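Local coordinates for protein cytokinin riboside 5'-monophosphate phosphoribohydrolase (Corynebacterium glutamicum, PDB 5WQ3) that is a member of the SLOG clan with a Rossmann-like alpha/beta fold built round a parallel sheet, at residues A70-G75 against T157-Y162; A114-A119 against G124-L129; L147-R150 against A154-T157; Q164-L169 against L176-E181. All coordinates share one frame; numbering follows the deposited sequence.

Contact 1: residues A70-G75 against T157-Y162; sequences AVTVFG and TMFLKY. With EDO (1,2-ethanediol), chain L.
Phe-159 and Tyr-162 of helix 152-162 meet Ala-70, Thr-72 and Phe-74, alternate residues of strand 70-74, in a buried contact without any hydrogen bond between the segments. Ahead of them, Thr-157 does not touch the strand; its OG1 bonds to Phe-153 O and has a weak bond, 3.4 Å, from O1 of an ethanediol probably from the crystallisation liquor. Phe-159 has the largest share. Its CG stands anti to its own carbonyl carbon (chi1 -64°), which carries the ring to the strand, beside both Thr-72 and Phe-74. The rim of Phe-74 comes down on one ring face in a T-shaped stack, with centroids 5.1 Å apart and planes at 88°. CZ of Phe-74 leads, 3.8 Å from Phe-159 CD2. On the CD1 side of the same ring sits the methyl of Thr-72, its CG2 3.7 Å from Phe-159 CD1. The Thr-72 hydroxyl pairs with Ser-163 OG, which also holds the Phe-159 carbonyl. Tyr-162, a turn further on, offers backbone rather than ring: its O lies 3.6 Å from Ala-70 CB. Helix and strand segments run at 146° to each other, their axes 8.6 Å apart, a helix covering a central strand of a parallel sheet as in Rossmann-like alpha/beta folds. The strand bonds to 102-105 and 166-168 on either side, while helix 46-64 touches Met-158 and Tyr-162 and helix 173-188 reaches Phe-159 and Phe-74.

Contact 2: residues A114-A119 against G124-L129; sequences APNKGA and GLSVGL
Asn-116, Ala-119 and Ser-126 account for most of the surface that helix 113-121 and strand 126-131 bury on each other, within the beta-alpha-beta unit 102-105, 113-121, 126-131. The helix segment runs nearly antiparallel to the strand segment, at 152°, as expected where a helix returns the chain to the next parallel strand. The carboxamide of Asn-116 forms the polar centre. With CG beside the backbone N (chi1 -78°), the amide ends beside the strand, and ND2 gives its two hydrogens to two acceptors. One is Val-127 O, 3.1 Å from ND2; it lies close to the amide plane, but the nitrogen stands well above the plane of that carbonyl. The other is Ser-126 OG, 2.8 Å from Asn-116 ND2 and tilted from the amide plane, through a more bent N-H. OD1 of Asn-116 is taken up by Thr-105 OG1 and Asn-140 ND2, so four bonds fix the rotation of this buried amide. Ser-126 OG, anti to its own backbone N, meets the amide and also bonds to Tyr-142 O. Next to this polar patch, about one turn along the helix, the contact is apolar: Ala-119 CB rests 4.1 Å from Ser-126 CB, and its methyl also touches Val-103 and Val-97. At the end of the turn the chain closes on itself, where Gly-124 N bonds to Ala-119 O at 2.9 Å.

Contact 3: residues L147-R150 against A154-T157; sequences LNFR and ARKT. With EDO (1,2-ethanediol), chain L.
The Phe-149 ring lies against the start of helix 152-162, with Arg-155 CA over one of its faces and Arg-155 CB and CG alongside its CG-CD1 rim. Arg-155 CA sits 4.1 Å from the ring centroid and 13° off the normal, a CH-pi contact in which the helix itself supplies the C-H. Arg-155 CB is the nearest carbon to the base of the ring, 3.9 Å from Phe-149 CG, and Arg-155 CG follows at 4.0 Å from Phe-149 CD1. On the CD2 side the methyl of Ala-154 completes the contact, its CB 4.1 Å from Phe-149 CD2. No hydrogen bond joins the two segments.

The guanidinium of Arg-155 does not stack on the ring; the two planes are turned 50° apart. CG anti to the backbone N (chi1 -174°) runs the chain past the phenyl, and bends at chi2 and chi3 carry the charged end on to strand 126-131, where NE bonds to Leu-129 O, while NH2 has a weak bond to Gly-106 O. Arg-150, just beyond the strand, pairs with Glu-223 of the second subunit.

The arrangement is that of an edge strand turning into a helix that packs back on it: strand 145-149 is outermost in the sheet of this chain, hydrogen-bonded to strand 126-131, and a short turn leads from it into helix 152-162. Helix 46-64 covers the same corner, touching Phe-149 through Glu-56 and Ala-154 through Phe-57.

Contact 4: residues Q164-L169 against L176-E181; sequences QAFVCL and LDELFE
Phe-166 and Cys-168, alternate residues of strand 166-168, turn their side chains towards Glu-178 and Leu-179 of helix 173-188, the first two elements of the beta-alpha-beta unit that ends in strand 196-199. Both strand residues were modelled in two conformers, and the distances belong to one of them. The Phe-166 ring meets Glu-178 in two ways. Its edge faces the backbone, with Glu-178 O close to the ring plane and 3.8 Å from Phe-166 CE2. The carboxylate comes in obliquely, Glu-178 OE1 lying 3.5 Å from Phe-166 CE2, and its plane stands at 79° to the ring. A bend at chi2 (-76°) folds the glutamate chain back to bring it there. Around this ring, Phe-74 and Phe-194 make edge-to-face pairs, so the phenyl belongs to an aromatic cluster that continues into the neighbouring strand. Two residues on, Cys-168 packs against Leu-179 and also touches Trp-204 of helix 201-216. No hydrogen bond crosses between the segments. The sulfur contact is apolar and even: Cys-168 SG is 4.2 Å from both CB and CD1 of Leu-179.

All four contacts set helices against one parallel sheet. Contact 1 spans the longest part of the chain, and contacts 2, 3 and 4 are local, following one another in that order. Contacts 1 and 3 share helix 152-162 and Thr-157, their centres about 11 Å apart. Contacts 1 and 4 lie closest, centres about 8 Å apart, on neighbouring strands probably hydrogen-bonded through Phe-74 O to Leu-169 N and Ala-70 O to Gln-164 N. A probable hydrogen bond from Leu-147 N to Gly-128 O links contacts 2 and 3. Lys-156 ties contact 3 to contact 4 by salt bridges. Helix 152-162 thus touches both the outer strand 145-149 and the central strand 70-74.

Contact 1: residues A70-G75 against T157-Y162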
loop_
_atom_site.group_PDB
_atom_site.type_symbol
_atom_site.label_atom_id
_atom_site.label_comp_id
_atom_site.label_asym_id
_atom_site.label_seq_id
_atom_site.Cartn_x
_atom_site.Cartn_y
_atom_site.Cartn_z
ATOM N N ALA C 70 26.478 -27.520 -61.543
ATOM C CA ALA C 70 26.405 -27.244 -60.120
ATOM C C ALA C 70 26.801 -28.424 -59.276
ATOM O O ALA C 70 26.602 -29.571 -59.699
ATOM C CB ALA C 70 24.998 -26.767 -59.748
ATOM N N VAL C 71 27.390 -28.103 -58.103
ATOM C CA VAL C 71 27.676 -29.023 -57.056
ATOM C C VAL C 71 26.898 -28.616 -55.807
ATOM O O VAL C 71 26.914 -27.458 -55.442
ATOM C CB VAL C 71 29.180 -28.997 -56.742
ATOM C CG1 VAL C 71 29.501 -29.991 -55.631
ATOM C CG2 VAL C 71 29.927 -29.347 -58.013
ATOM N N THR C 72 26.310 -29.593 -55.138
ATOM C CA THR C 72 25.705 -29.405 -53.840
ATOM C C THR C 72 26.710 -29.739 -52.752
ATOM O O THR C 72 27.335 -30.752 -52.781
ATOM C CB THR C 72 24.425 -30.255 -53.609
ATOM O OG1 THR C 72 23.453 -29.989 -54.584
ATOM C CG2 THR C 72 23.816 -29.946 -52.275
ATOM N N VAL C 73 26.828 -28.850 -51.797
ATOM C CA VAL C 73 27.727 -29.105 -50.596
ATOM C C VAL C 73 26.835 -29.111 -49.319
ATOM O O VAL C 73 26.008 -28.233 -49.130
ATOM C CB VAL C 73 28.815 -28.008 -50.441
ATOM C CG1 VAL C 73 29.829 -28.367 -49.337
ATOM C CG2 VAL C 73 29.521 -27.823 -51.765
ATOM N N PHE C 74 27.048 -30.098 -48.463
ATOM C CA PHE C 74 26.300 -30.324 -47.244
ATOM C C PHE C 74 27.371 -30.335 -46.144
ATOM O O PHE C 74 28.544 -30.612 -46.429
ATOM C CB PHE C 74 25.617 -31.709 -47.222
ATOM C CG PHE C 74 24.530 -31.836 -48.198
ATOM C CD1 PHE C 74 23.404 -31.077 -48.057
ATOM C CD2 PHE C 74 24.699 -32.606 -49.362
ATOM C CE1 PHE C 74 22.397 -31.125 -48.991
ATOM C CE2 PHE C 74 23.718 -32.638 -50.340
ATOM C CZ PHE C 74 22.549 -31.910 -50.136
ATOM N N GLY C 75 26.940 -30.013 -44.936
ATOM C CA GLY C 75 27.759 -30.155 -43.728
ATOM C C GLY C 75 27.044 -29.478 -42.580
ATOM O O GLY C 75 26.037 -28.776 -42.810
ATOM N N THR C 157 14.516 -33.263 -53.595
ATOM C CA THR C 157 14.463 -33.471 -54.986
ATOM C C THR C 157 15.308 -32.428 -55.765
ATOM O O THR C 157 15.931 -32.799 -56.761
ATOM C CB THR C 157 12.985 -33.381 -55.467
ATOM O OG1 THR C 157 12.236 -34.355 -54.735
ATOM C CG2 THR C 157 12.849 -33.723 -56.870
ATOM N N MET C 158 15.278 -31.145 -55.355
ATOM C CA MET C 158 15.924 -30.084 -56.097
ATOM C C MET C 158 17.429 -30.310 -56.084
ATOM O O MET C 158 18.078 -30.053 -57.090
ATOM C CB MET C 158 15.629 -28.734 -55.497
ATOM C CG MET C 158 14.170 -28.275 -55.416
ATOM S SD MET C 158 13.322 -28.454 -56.930
ATOM C CE MET C 158 11.619 -28.609 -56.343
ATOM N N PHE C 159 17.984 -30.838 -54.990
ATOM C CA PHE C 159 19.456 -31.102 -54.952
ATOM C C PHE C 159 19.890 -32.129 -55.987
ATOM O O PHE C 159 20.929 -31.945 -56.645
ATOM C CB PHE C 159 19.915 -31.555 -53.573
ATOM C CG PHE C 159 19.748 -30.526 -52.475
ATOM C CD1 PHE C 159 20.229 -29.265 -52.600
ATOM C CD2 PHE C 159 19.111 -30.862 -51.295
ATOM C CE1 PHE C 159 20.109 -28.344 -51.572
ATOM C CE2 PHE C 159 18.995 -29.936 -50.238
ATOM C CZ PHE C 159 19.479 -28.667 -50.388
ATOM N N LEU C 160 19.081 -33.187 -56.182
ATOM C CA LEU C 160 19.396 -34.239 -57.102
ATOM C C LEU C 160 19.124 -33.820 -58.528
ATOM O O LEU C 160 19.834 -34.213 -59.435
ATOM C CB LEU C 160 18.598 -35.521 -56.806
ATOM C CG LEU C 160 19.042 -36.278 -55.542
ATOM C CD1 LEU C 160 17.981 -37.297 -55.100
ATOM C CD2 LEU C 160 20.405 -36.933 -55.816
ATOM N N LYS C 161 18.068 -33.057 -58.737
ATOM C CA LYS C 161 17.678 -32.700 -60.110
ATOM C C LYS C 161 18.578 -31.584 -60.715
ATOM O O LYS C 161 18.794 -31.591 -61.916
ATOM C CB LYS C 161 16.191 -32.228 -60.145
ATOM C CG LYS C 161 15.618 -32.139 -61.563
ATOM C CD LYS C 161 14.142 -31.761 -61.544
ATOM C CE LYS C 161 13.594 -31.683 -62.960
ATOM N NZ LYS C 161 12.240 -31.077 -62.974
ATOM N N TYR C 162 19.060 -30.624 -59.924
ATOM C CA TYR C 162 19.755 -29.451 -60.435
ATOM C C TYR C 162 21.176 -29.275 -60.021
ATOM O O TYR C 162 21.705 -28.226 -60.195
ATOM C CB TYR C 162 18.975 -28.197 -60.059
ATOM C CG TYR C 162 17.581 -28.233 -60.634
ATOM C CD1 TYR C 162 17.383 -28.068 -61.981
ATOM C CD2 TYR C 162 16.456 -28.507 -59.808
ATOM C CE1 TYR C 162 16.096 -28.148 -62.546
ATOM C CE2 TYR C 162 15.177 -28.588 -60.350
ATOM C CZ TYR C 162 15.012 -28.396 -61.712
ATOM O OH TYR C 162 13.764 -28.432 -62.247
HETATM C C1 EDO L . 14.594 -36.835 -53.331
HETATM O O1 EDO L . 13.960 -37.241 -54.526
HETATM C C2 EDO L . 14.620 -38.028 -52.415
HETATM O O2 EDO L . 13.824 -37.729 -51.282
#

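Contact 2: residues A114-A119 against G124-L129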
loop_
_atom_site.group_PDB
_atom_site.type_symbol
_atom_site.label_atom_id
_atom_site.label_comp_id
_atom_site.label_asym_id
_atom_site.label_seq_id
_atom_site.Cartn_x
_atom_site.Cartn_y
_atom_site.Cartn_z
ATOM N N ALA C 114 29.552 -21.621 -45.245
ATOM C CA ALA C 114 30.941 -21.494 -45.647
ATOM C C ALA C 114 31.131 -21.617 -47.196
ATOM O O ALA C 114 31.743 -20.767 -47.855
ATOM C CB ALA C 114 31.807 -22.503 -44.881
ATOM N N PRO C 115 30.520 -22.634 -47.796
ATOM C CA PRO C 115 30.822 -22.718 -49.221
ATOM C C PRO C 115 30.037 -21.670 -49.945
ATOM O O PRO C 115 30.448 -21.303 -51.038
ATOM C CB PRO C 115 30.381 -24.171 -49.620
ATOM C CG PRO C 115 29.735 -24.739 -48.413
ATOM C CD PRO C 115 30.069 -23.914 -47.218
ATOM N N ASN C 116 28.953 -21.149 -49.357
ATOM C CA ASN C 116 28.174 -20.078 -50.066
ATOM C C ASN C 116 29.069 -18.797 -50.057
ATOM O O ASN C 116 29.210 -18.077 -51.040
ATOM C CB ASN C 116 26.841 -19.745 -49.388
ATOM C CG ASN C 116 25.740 -20.744 -49.648
ATOM O OD1 ASN C 116 25.126 -21.242 -48.705
ATOM N ND2 ASN C 116 25.432 -21.002 -50.904
ATOM N N LYS C 117 29.669 -18.535 -48.921
ATOM C CA LYS C 117 30.610 -17.438 -48.778
ATOM C C LYS C 117 31.728 -17.553 -49.814
ATOM O O LYS C 117 31.934 -16.637 -50.587
ATOM C CB LYS C 117 31.204 -17.439 -47.371
ATOM C CG LYS C 117 32.206 -16.329 -47.168
ATOM C CD LYS C 117 32.674 -16.240 -45.727
ATOM C CE LYS C 117 33.401 -14.915 -45.488
ATOM N NZ LYS C 117 33.803 -14.875 -44.060
ATOM N N GLY C 118 32.461 -18.669 -49.790
ATOM C CA GLY C 118 33.473 -18.943 -50.817
ATOM C C GLY C 118 33.048 -18.618 -52.222
ATOM O O GLY C 118 33.723 -17.856 -52.920
ATOM N N ALA C 119 31.930 -19.202 -52.651
ATOM C CA ALA C 119 31.428 -19.015 -53.999
ATOM C C ALA C 119 31.009 -17.591 -54.328
ATOM O O ALA C 119 31.270 -17.092 -55.432
ATOM C CB ALA C 119 30.253 -19.901 -54.223
ATOM N N GLY C 124 31.074 -16.223 -58.144
ATOM C CA GLY C 124 30.367 -17.341 -58.743
ATOM C C GLY C 124 28.894 -17.359 -58.319
ATOM O O GLY C 124 28.449 -16.529 -57.538
ATOM N N LEU C 125 28.144 -18.327 -58.811
ATOM C CA LEU C 125 26.728 -18.456 -58.430
ATOM C C LEU C 125 26.592 -19.280 -57.143
ATOM O O LEU C 125 26.920 -20.486 -57.131
ATOM C CB LEU C 125 25.935 -19.149 -59.520
ATOM C CG LEU C 125 24.428 -19.283 -59.285
ATOM C CD1 LEU C 125 23.746 -17.966 -58.979
ATOM C CD2 LEU C 125 23.824 -19.908 -60.516
ATOM N N SER C 126 26.097 -18.611 -56.099
ATOM C CA SER C 126 25.831 -19.225 -54.827
ATOM C C SER C 126 24.335 -19.386 -54.558
ATOM O O SER C 126 23.566 -18.410 -54.473
ATOM C CB SER C 126 26.435 -18.383 -53.742
ATOM O OG SER C 126 25.893 -18.750 -52.508
ATOM N N VAL C 127 23.938 -20.621 -54.371
ATOM C CA VAL C 127 22.513 -20.988 -54.284
ATOM C C VAL C 127 22.262 -21.562 -52.916
ATOM O O VAL C 127 23.088 -22.312 -52.422
ATOM C CB VAL C 127 22.119 -22.060 -55.318
ATOM C CG1 VAL C 127 20.616 -22.329 -55.282
ATOM C CG2 VAL C 127 22.605 -21.668 -56.695
ATOM N N GLY C 128 21.098 -21.217 -52.358
ATOM C CA GLY C 128 20.622 -21.709 -51.052
ATOM C C GLY C 128 19.172 -22.156 -51.132
ATOM O O GLY C 128 18.230 -21.354 -51.468
ATOM N N LEU C 129 18.951 -23.420 -50.814
ATOM C CA LEU C 129 17.594 -23.985 -50.866
ATOM C C LEU C 129 17.289 -24.324 -49.442
ATOM O O LEU C 129 17.716 -25.353 -48.938
ATOM C CB LEU C 129 17.510 -25.202 -51.750
ATOM C CG LEU C 129 18.166 -25.163 -53.150
ATOM C CD1 LEU C 129 17.915 -26.466 -53.886
ATOM C CD2 LEU C 129 17.692 -24.011 -54.017
#

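Contact 3: residues L147-R150 against A154-T157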
loop_
_atom_site.group_PDB
_atom_site.type_symbol
_atom_site.label_atom_id
_atom_site.label_comp_id
_atom_site.label_asym_id
_atom_site.label_seq_id
_atom_site.Cartn_x
_atom_site.Cartn_y
_atom_site.Cartn_z
ATOM N N LEU C 147 15.826 -19.954 -52.279
ATOM C CA LEU C 147 14.429 -20.330 -52.245
ATOM C C LEU C 147 14.260 -20.973 -50.895
ATOM O O LEU C 147 15.207 -21.482 -50.282
ATOM C CB LEU C 147 14.049 -21.382 -53.294
ATOM C CG LEU C 147 13.976 -21.142 -54.777
ATOM C CD1 LEU C 147 15.314 -20.662 -55.283
ATOM C CD2 LEU C 147 13.611 -22.448 -55.464
ATOM N N ASN C 148 13.023 -20.994 -50.449
ATOM C CA ASN C 148 12.656 -21.533 -49.151
ATOM C C ASN C 148 11.522 -22.561 -49.271
ATOM O O ASN C 148 10.516 -22.304 -49.898
ATOM C CB ASN C 148 12.296 -20.357 -48.219
ATOM C CG ASN C 148 13.514 -19.799 -47.509
ATOM O OD1 ASN C 148 14.448 -20.528 -47.158
ATOM N ND2 ASN C 148 13.521 -18.520 -47.309
ATOM N N PHE C 149 11.702 -23.724 -48.666
ATOM C CA PHE C 149 10.787 -24.846 -48.827
ATOM C C PHE C 149 10.236 -25.221 -47.472
ATOM O O PHE C 149 10.952 -25.310 -46.475
ATOM C CB PHE C 149 11.500 -26.097 -49.397
ATOM C CG PHE C 149 11.984 -25.935 -50.807
ATOM C CD1 PHE C 149 13.179 -25.339 -51.069
ATOM C CD2 PHE C 149 11.191 -26.317 -51.881
ATOM C CE1 PHE C 149 13.599 -25.144 -52.380
ATOM C CE2 PHE C 149 11.607 -26.177 -53.188
ATOM C CZ PHE C 149 12.813 -25.577 -53.451
ATOM N N ARG C 150 8.942 -25.389 -47.439
ATOM C CA ARG C 150 8.267 -26.025 -46.337
ATOM C C ARG C 150 8.485 -27.569 -46.260
ATOM O O ARG C 150 8.511 -28.137 -45.189
ATOM C CB ARG C 150 6.761 -25.658 -46.488
ATOM C CG ARG C 150 5.779 -26.658 -45.926
ATOM C CD ARG C 150 5.806 -26.539 -44.448
ATOM N NE ARG C 150 4.633 -27.080 -43.788
ATOM C CZ ARG C 150 4.332 -26.763 -42.536
ATOM N NH1 ARG C 150 5.125 -25.910 -41.882
ATOM N NH2 ARG C 150 3.257 -27.278 -41.942
ATOM N N ALA C 154 10.428 -32.007 -51.092
ATOM C CA ALA C 154 10.636 -31.176 -52.254
ATOM C C ALA C 154 12.015 -30.603 -52.341
ATOM O O ALA C 154 12.618 -30.545 -53.416
ATOM C CB ALA C 154 9.659 -30.051 -52.293
ATOM N N ARG C 155 12.476 -30.074 -51.239
ATOM C CA ARG C 155 13.798 -29.538 -51.209
ATOM C C ARG C 155 14.845 -30.609 -51.639
ATOM O O ARG C 155 15.748 -30.290 -52.424
ATOM C CB ARG C 155 14.091 -29.065 -49.842
ATOM C CG ARG C 155 15.381 -28.379 -49.743
ATOM C CD ARG C 155 15.875 -28.815 -48.404
ATOM N NE ARG C 155 16.682 -27.821 -47.807
ATOM C CZ ARG C 155 17.330 -28.022 -46.695
ATOM N NH1 ARG C 155 17.262 -29.176 -46.069
ATOM N NH2 ARG C 155 18.067 -27.079 -46.247
ATOM N N LYS C 156 14.720 -31.846 -51.152
ATOM C CA LYS C 156 15.711 -32.913 -51.465
ATOM C C LYS C 156 15.685 -33.290 -52.945
ATOM O O LYS C 156 16.717 -33.614 -53.515
ATOM C CB LYS C 156 15.490 -34.173 -50.609
ATOM C CG LYS C 156 15.914 -34.132 -49.130
ATOM C CD LYS C 156 15.279 -35.352 -48.407
ATOM C CE LYS C 156 16.193 -36.010 -47.370
ATOM N NZ LYS C 156 15.745 -37.399 -46.993
ATOM N N THR C 157 14.516 -33.263 -53.595
ATOM C CA THR C 157 14.463 -33.471 -54.986
ATOM C C THR C 157 15.308 -32.428 -55.765
ATOM O O THR C 157 15.931 -32.799 -56.761
ATOM C CB THR C 157 12.985 -33.381 -55.467
ATOM O OG1 THR C 157 12.236 -34.355 -54.735
ATOM C CG2 THR C 157 12.849 -33.723 -56.870
HETATM C C1 EDO L . 14.594 -36.835 -53.331
HETATM O O1 EDO L . 13.960 -37.241 -54.526
HETATM C C2 EDO L . 14.620 -38.028 -52.415
HETATM O O2 EDO L . 13.824 -37.729 -51.282
#

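Contact 4: residues Q164-L169 against L176-E181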
loop_
_atom_site.group_PDB
_atom_site.type_symbol
_atom_site.label_atom_id
_atom_site.label_comp_id
_atom_site.label_asym_id
_atom_site.label_seq_id
_atom_site.Cartn_x
_atom_site.Cartn_y
_atom_site.Cartn_z
ATOM N N GLN C 164 24.996 -31.938 -60.090
ATOM C CA GLN C 164 25.535 -33.185 -60.682
ATOM C C GLN C 164 26.673 -33.784 -59.816
ATOM O O GLN C 164 27.384 -34.654 -60.251
ATOM C CB GLN C 164 26.074 -32.886 -62.083
ATOM C CG GLN C 164 25.001 -32.329 -63.047
ATOM C CD GLN C 164 24.718 -30.843 -62.912
ATOM O OE1 GLN C 164 25.625 -30.012 -62.882
ATOM N NE2 GLN C 164 23.425 -30.486 -62.945
ATOM N N ALA C 165 26.800 -33.339 -58.591
ATOM C CA ALA C 165 27.816 -33.899 -57.692
ATOM C C ALA C 165 27.419 -33.458 -56.308
ATOM O O ALA C 165 26.762 -32.442 -56.156
ATOM C CB ALA C 165 29.215 -33.356 -58.036
ATOM N N PHE C 166 27.761 -34.274 -55.299
ATOM C CA PHE C 166 27.552 -33.975 -53.899
ATOM C C PHE C 166 28.937 -34.050 -53.208
ATOM O O PHE C 166 29.659 -35.036 -53.359
ATOM C CB PHE C 166 26.686 -35.028 -53.184
ATOM C CG PHE C 166 25.173 -34.795 -53.210
ATOM C CD1 PHE C 166 24.592 -33.848 -54.012
ATOM C CD2 PHE C 166 24.330 -35.641 -52.458
ATOM C CE1 PHE C 166 23.205 -33.703 -54.044
ATOM C CE2 PHE C 166 22.950 -35.510 -52.487
ATOM C CZ PHE C 166 22.377 -34.523 -53.300
ATOM N N VAL C 167 29.237 -33.026 -52.436
ATOM C CA VAL C 167 30.367 -33.003 -51.514
ATOM C C VAL C 167 29.879 -32.825 -50.086
ATOM O O VAL C 167 29.151 -31.927 -49.771
ATOM C CB VAL C 167 31.301 -31.836 -51.815
ATOM C CG1 VAL C 167 32.479 -31.816 -50.824
ATOM C CG2 VAL C 167 31.796 -31.952 -53.222
ATOM N N CYS C 168 30.295 -33.715 -49.197
ATOM C CA CYS C 168 29.845 -33.642 -47.804
ATOM C C CYS C 168 30.999 -33.283 -46.919
ATOM O O CYS C 168 31.894 -34.106 -46.715
ATOM C CB CYS C 168 29.291 -34.995 -47.381
ATOM S SG CYS C 168 27.799 -35.520 -48.282
ATOM N N LEU C 169 30.998 -32.041 -46.443
ATOM C CA LEU C 169 31.793 -31.659 -45.293
ATOM C C LEU C 169 31.278 -32.411 -44.058
ATOM O O LEU C 169 30.186 -33.067 -44.067
ATOM C CB LEU C 169 31.813 -30.150 -45.094
ATOM C CG LEU C 169 32.345 -29.231 -46.225
ATOM C CD1 LEU C 169 31.902 -27.793 -46.152
ATOM C CD2 LEU C 169 33.868 -29.234 -46.213
ATOM N N LEU C 176 24.149 -36.892 -43.198
ATOM C CA LEU C 176 24.183 -38.310 -43.433
ATOM C C LEU C 176 22.942 -38.719 -44.217
ATOM O O LEU C 176 22.978 -39.599 -45.065
ATOM C CB LEU C 176 24.236 -39.087 -42.136
ATOM C CG LEU C 176 25.597 -38.833 -41.457
ATOM C CD1 LEU C 176 25.535 -39.309 -40.017
ATOM C CD2 LEU C 176 26.691 -39.520 -42.219
ATOM N N ASP C 177 21.832 -38.085 -43.923
ATOM C CA ASP C 177 20.583 -38.342 -44.694
ATOM C C ASP C 177 20.790 -38.152 -46.221
ATOM O O ASP C 177 20.442 -39.024 -47.047
ATOM C CB ASP C 177 19.469 -37.414 -44.128
ATOM C CG ASP C 177 18.075 -37.602 -44.863
ATOM O OD1 ASP C 177 17.838 -38.616 -45.555
ATOM O OD2 ASP C 177 17.265 -36.679 -44.734
ATOM N N GLU C 178 21.336 -37.003 -46.624
ATOM C CA GLU C 178 21.616 -36.708 -48.096
ATOM C C GLU C 178 22.653 -37.615 -48.634
ATOM O O GLU C 178 22.554 -38.092 -49.745
ATOM C CB GLU C 178 22.139 -35.289 -48.262
ATOM C CG GLU C 178 21.072 -34.281 -48.027
ATOM C CD GLU C 178 20.118 -34.191 -49.211
ATOM O OE1 GLU C 178 20.282 -34.884 -50.251
ATOM O OE2 GLU C 178 19.220 -33.375 -49.106
ATOM N N LEU C 179 23.655 -37.949 -47.820
ATOM C CA LEU C 179 24.665 -38.865 -48.315
ATOM C C LEU C 179 24.150 -40.192 -48.701
ATOM O O LEU C 179 24.480 -40.704 -49.782
ATOM C CB LEU C 179 25.794 -39.044 -47.246
ATOM C CG LEU C 179 26.874 -40.020 -47.665
ATOM C CD1 LEU C 179 27.603 -39.631 -48.939
ATOM C CD2 LEU C 179 27.900 -40.235 -46.531
ATOM N N PHE C 180 23.353 -40.832 -47.813
ATOM C CA PHE C 180 22.854 -42.149 -48.107
ATOM C C PHE C 180 21.758 -42.127 -49.172
ATOM O O PHE C 180 21.681 -43.035 -49.953
ATOM C CB PHE C 180 22.495 -42.928 -46.886
ATOM C CG PHE C 180 23.708 -43.338 -46.093
ATOM C CD1 PHE C 180 24.569 -44.253 -46.608
ATOM C CD2 PHE C 180 23.974 -42.782 -44.882
ATOM C CE1 PHE C 180 25.719 -44.626 -45.958
ATOM C CE2 PHE C 180 25.144 -43.160 -44.167
ATOM C CZ PHE C 180 25.992 -44.083 -44.731
ATOM N N GLU C 181 21.065 -41.023 -49.297
ATOM C CA GLU C 181 20.155 -40.881 -50.435
ATOM C C GLU C 181 20.879 -40.815 -51.765
ATOM O O GLU C 181 20.514 -41.510 -52.684
ATOM C CB GLU C 181 19.397 -39.641 -50.199
ATOM C CG GLU C 181 18.244 -39.334 -51.076
ATOM C CD GLU C 181 17.584 -38.103 -50.478
ATOM O OE1 GLU C 181 17.389 -38.088 -49.215
ATOM O OE2 GLU C 181 17.367 -37.141 -51.243
#